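Local coordinates for protein phosphoribosylglycinamide synthetase (Anaerococcus prevotii, PDB 4DIM) that probably binds ATP and a metal ion and acts as a ligase of the ATP-grasp type, at residues 7-12 against 71-76; 13-18 against 35-40. All coordinates share one frame; numbering follows the deposited sequence.

Contact 1 (7-12 against 71-76) and contact 2 (13-18 against 35-40) lie in one four-stranded parallel sheet and share its strand 9-13. Contact 1 joins that strand to strand 74-76 at one edge of the sheet; contact 2 joins its end, and the loop that follows, to strand 32-37 next to it. Their centres are 15 Å apart, and contact 2 is nested inside the chain loop closed by contact 1. Contact 1 runs from a partly exposed, charged end to buried leucine and alanine packing, over four backbone hydrogen bonds, one of them weak, and one to an aspartate carboxylate. In contact 2 every touching residue is buried, and one hydrogen bond and a few small side chains do the work.

Contact 1. Residues 7-12 against 71-76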
# COMPACT_ATOMS: atom_id res chain seq x y z
N ASN A 7 -21.47 14.62 -13.81
CA ASN A 7 -21.60 13.91 -15.10
C ASN A 7 -20.20 13.80 -15.75
O ASN A 7 -19.90 14.52 -16.71
CB ASN A 7 -22.62 14.58 -16.06
CG ASN A 7 -24.03 14.67 -15.52
OD1 ASN A 7 -24.56 13.71 -14.94
ND2 ASN A 7 -24.72 15.79 -15.78
N LYS A 8 -19.38 12.90 -15.22
CA LYS A 8 -18.00 12.63 -15.65
C LYS A 8 -17.71 11.15 -15.47
O LYS A 8 -18.13 10.60 -14.45
CB LYS A 8 -17.00 13.46 -14.82
CG LYS A 8 -16.90 14.94 -15.21
CD LYS A 8 -15.52 15.31 -15.72
CE LYS A 8 -15.27 16.80 -15.65
NZ LYS A 8 -13.87 17.15 -16.07
N ARG A 9 -17.00 10.50 -16.40
CA ARG A 9 -16.78 9.04 -16.37
C ARG A 9 -15.40 8.64 -15.85
O ARG A 9 -14.39 9.00 -16.45
CB ARG A 9 -16.99 8.43 -17.79
CG ARG A 9 -18.41 8.65 -18.35
CD ARG A 9 -18.53 8.41 -19.85
NE ARG A 9 -18.23 7.02 -20.23
CZ ARG A 9 -19.10 6.00 -20.22
NH1 ARG A 9 -18.70 4.79 -20.58
NH2 ARG A 9 -20.36 6.20 -19.85
N LEU A 10 -15.36 7.85 -14.77
CA LEU A 10 -14.10 7.40 -14.18
C LEU A 10 -14.07 5.93 -14.19
O LEU A 10 -14.94 5.33 -13.58
CB LEU A 10 -13.95 7.91 -12.71
CG LEU A 10 -12.69 7.46 -11.95
CD1 LEU A 10 -11.48 8.14 -12.44
CD2 LEU A 10 -12.85 7.65 -10.46
N LEU A 11 -13.02 5.34 -14.77
CA LEU A 11 -12.82 3.90 -14.77
C LEU A 11 -11.98 3.58 -13.57
O LEU A 11 -10.88 4.13 -13.43
CB LEU A 11 -12.15 3.41 -16.07
CG LEU A 11 -11.51 2.00 -16.03
CD1 LEU A 11 -12.58 0.88 -16.21
CD2 LEU A 11 -10.40 1.88 -17.06
N ILE A 12 -12.48 2.75 -12.66
CA ILE A 12 -11.71 2.36 -11.50
C ILE A 12 -11.18 0.98 -11.78
O ILE A 12 -11.97 0.07 -11.97
CB ILE A 12 -12.49 2.44 -10.19
CG1 ILE A 12 -12.88 3.90 -9.88
CG2 ILE A 12 -11.63 1.83 -9.06
CD1 ILE A 12 -14.09 4.07 -8.91
N ASN A 71 -14.98 6.12 -23.39
CA ASN A 71 -15.38 7.52 -23.20
C ASN A 71 -14.98 8.05 -21.82
O ASN A 71 -15.73 8.80 -21.19
CB ASN A 71 -16.90 7.64 -23.40
CG ASN A 71 -17.30 8.51 -24.53
OD1 ASN A 71 -17.27 8.07 -25.67
ND2 ASN A 71 -17.72 9.74 -24.26
N LEU A 72 -13.77 7.72 -21.38
CA LEU A 72 -13.34 8.13 -20.05
C LEU A 72 -12.88 9.58 -19.95
O LEU A 72 -12.37 10.17 -20.90
CB LEU A 72 -12.19 7.23 -19.57
CG LEU A 72 -12.42 5.74 -19.68
CD1 LEU A 72 -11.23 5.03 -19.19
CD2 LEU A 72 -13.68 5.31 -18.94
N ASP A 73 -13.05 10.13 -18.74
CA ASP A 73 -12.53 11.43 -18.33
C ASP A 73 -11.30 11.21 -17.46
O ASP A 73 -10.39 12.04 -17.50
CB ASP A 73 -13.60 12.25 -17.60
CG ASP A 73 -14.65 12.74 -18.58
OD1 ASP A 73 -14.30 13.55 -19.47
OD2 ASP A 73 -15.80 12.23 -18.51
N GLY A 74 -11.25 10.09 -16.73
CA GLY A 74 -10.11 9.69 -15.93
C GLY A 74 -10.08 8.22 -15.59
O GLY A 74 -10.99 7.46 -15.94
N ALA A 75 -9.03 7.80 -14.90
CA ALA A 75 -8.91 6.44 -14.39
C ALA A 75 -8.17 6.44 -13.07
O ALA A 75 -7.36 7.32 -12.78
CB ALA A 75 -8.24 5.51 -15.39
N ALA A 76 -8.53 5.48 -12.24
CA ALA A 76 -7.94 5.40 -10.93
C ALA A 76 -7.84 3.97 -10.47
O ALA A 76 -8.53 3.09 -10.97
CB ALA A 76 -8.75 6.22 -9.95
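Asp73 reaches across to Arg9 with its carboxylate: OD2 accepts the backbone N-H of Arg9 at 3.0 Å, an almost straight bond made through the anti lone pair. In return, the O of Arg9 takes the N-H of Asp73 at 2.9 Å and, weakly, that of Gly74. Asp73 CG lies beside its own backbone N (chi1 -72°), which brings the carboxylate to the same side as the amide; the N and O of Arg9 are then both bonded by Asp73. An alanine here would probably leave the Arg9 N-H without this acceptor and the Lys8 chain without the carboxylate it crosses. Lys8 meets the Asp73 side chain at about a right angle, its CD 3.9 Å from Asp73 CG, while its NZ goes on to a salt bridge with Glu308. The carbonyl O of Asn71 lies at the edge of the Arg9 guanidinium, near its plane; NH1 is held by Leu70 O and Glu51.

Further along, Leu11 N bonds to Gly74 O and Ala76 N to Leu11 O, the ladder of a parallel sheet. The missing side chain of Gly74 leaves Leu10 CD1 to lie against its backbone, and CD1 also packs on Ala76 CB. Leu11, on the other face with Ala75, sets its CB 3.6 Å from Leu72 CD1. The two strand segments run in the same direction, their axes 27° apart. Strand 32-37 flanks 9-13 on its other edge; helix 20-29 covers the face of Ile12 and Ala76, and helix 84-94 that of Leu11 and Ala75.

Contact 2. Residues 13-18 against 35-40; sequences LGAGRG and AGTMPN
Both Ala15 and Thr37 turn their CB toward the other segment, and the two atoms come to 4.2 Å, just beyond the last paired residues of the strands. The same Ala15 CB stands 4.4 Å from Ala35 CB, so one methyl spans two alternate residues of strand 32-37. Thr37 presents its CB to the alanine, while its OG1, anti to the backbone N (chi1 -177°), gives a hydrogen bond to the O of Met38, a selenomethionine, at 3.2 Å. That bond lies in the carbonyl plane, on a lone pair, and ties the hydroxyl back into its own segment.

Before Ala15 the backbones do the joining. Leu13 pairs with Gly36 as a parallel bridge, and Gly14 N donates to Gly36 O at 2.9 Å, in the plane of the carbonyl. Gly14 has a positive phi of 107°, at which a CB would press on the carbonyl O of Leu13. Past this point the chain leaves the sheet for the turn into helix 20-29, where Gly16 and Gly18 fit a glycine-rich pattern of Rossmann type, consistent with the beta-alpha-beta start of such a domain. Tyr23 of that helix touches Ala15 and Ala35 and bonds to Gly14 O. The chemistry is therefore that of small groups at close quarters: between the two segments there is one backbone hydrogen bond plus contacts of small carbon groups, with no salt bridge.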
# COMPACT_ATOMS: atom_id res chain seq x y z
N LEU A 13 -9.85 0.82 -11.80
CA LEU A 13 -9.24 -0.48 -12.09
C LEU A 13 -9.21 -1.30 -10.82
O LEU A 13 -8.49 -0.95 -9.89
CB LEU A 13 -7.81 -0.33 -12.63
CG LEU A 13 -7.69 0.19 -14.05
CD1 LEU A 13 -7.85 1.71 -14.10
CD2 LEU A 13 -6.35 -0.15 -14.62
N GLY A 14 -10.05 -2.32 -10.78
CA GLY A 14 -10.19 -3.23 -9.66
C GLY A 14 -11.49 -2.96 -8.95
O GLY A 14 -11.93 -1.82 -8.92
N ALA A 15 -12.13 -4.02 -8.39
CA ALA A 15 -13.37 -3.86 -7.62
C ALA A 15 -13.48 -4.86 -6.50
O ALA A 15 -14.55 -5.40 -6.28
CB ALA A 15 -14.58 -3.93 -8.53
N GLY A 16 -12.41 -5.00 -5.71
CA GLY A 16 -12.39 -5.83 -4.50
C GLY A 16 -12.98 -5.16 -3.25
O GLY A 16 -13.18 -3.95 -3.23
N ARG A 17 -13.26 -5.94 -2.18
CA ARG A 17 -13.79 -5.37 -0.90
C ARG A 17 -12.94 -4.18 -0.42
O ARG A 17 -13.49 -3.15 -0.02
CB ARG A 17 -13.94 -6.44 0.22
CG ARG A 17 -12.69 -6.71 1.07
CD ARG A 17 -12.76 -8.04 1.82
NE ARG A 17 -11.45 -8.38 2.41
CZ ARG A 17 -11.15 -9.53 3.02
NH1 ARG A 17 -12.07 -10.49 3.14
NH2 ARG A 17 -9.93 -9.72 3.52
N GLY A 18 -11.64 -4.26 -0.60
CA GLY A 18 -10.74 -3.17 -0.23
C GLY A 18 -10.73 -1.97 -1.14
O GLY A 18 -9.85 -1.13 -1.00
N ALA A 35 -16.59 -0.05 -13.38
CA ALA A 35 -15.77 -1.05 -12.71
C ALA A 35 -14.95 -1.85 -13.72
O ALA A 35 -15.53 -2.64 -14.47
CB ALA A 35 -16.67 -1.99 -11.91
N GLY A 36 -13.64 -1.61 -13.77
CA GLY A 36 -12.71 -2.36 -14.62
C GLY A 36 -12.35 -3.63 -13.86
O GLY A 36 -11.56 -3.57 -12.92
N THR A 37 -12.99 -4.77 -14.17
CA THR A 37 -12.79 -5.95 -13.34
C THR A 37 -12.95 -7.28 -14.09
O THR A 37 -13.12 -7.34 -15.30
CB THR A 37 -13.78 -5.87 -12.15
OG1 THR A 37 -13.57 -6.97 -11.28
CG2 THR A 37 -15.26 -5.83 -12.59
N MSE A 38 -12.82 -8.37 -13.32
CA MSE A 38 -12.92 -9.74 -13.79
C MSE A 38 -14.33 -10.24 -13.39
O MSE A 38 -14.92 -9.68 -12.46
CB MSE A 38 -11.76 -10.54 -13.12
CG MSE A 38 -10.97 -11.50 -14.04
SE MSE A 38 -10.43 -10.83 -15.79
CE MSE A 38 -10.13 -12.56 -16.71
N PRO A 39 -14.90 -11.24 -14.08
CA PRO A 39 -16.26 -11.73 -13.75
C PRO A 39 -16.73 -11.65 -12.28
O PRO A 39 -17.78 -11.06 -12.01
CB PRO A 39 -16.21 -13.20 -14.20
CG PRO A 39 -14.91 -13.36 -14.99
CD PRO A 39 -14.39 -11.98 -15.24
N ASN A 40 -15.97 -12.25 -11.35
CA ASN A 40 -16.36 -12.32 -9.95
C ASN A 40 -15.56 -11.31 -9.11
O ASN A 40 -14.33 -11.44 -8.95
CB ASN A 40 -16.18 -13.77 -9.44
CG ASN A 40 -16.71 -14.85 -10.39
OD1 ASN A 40 -16.01 -15.84 -10.66
ND2 ASN A 40 -17.93 -14.70 -10.92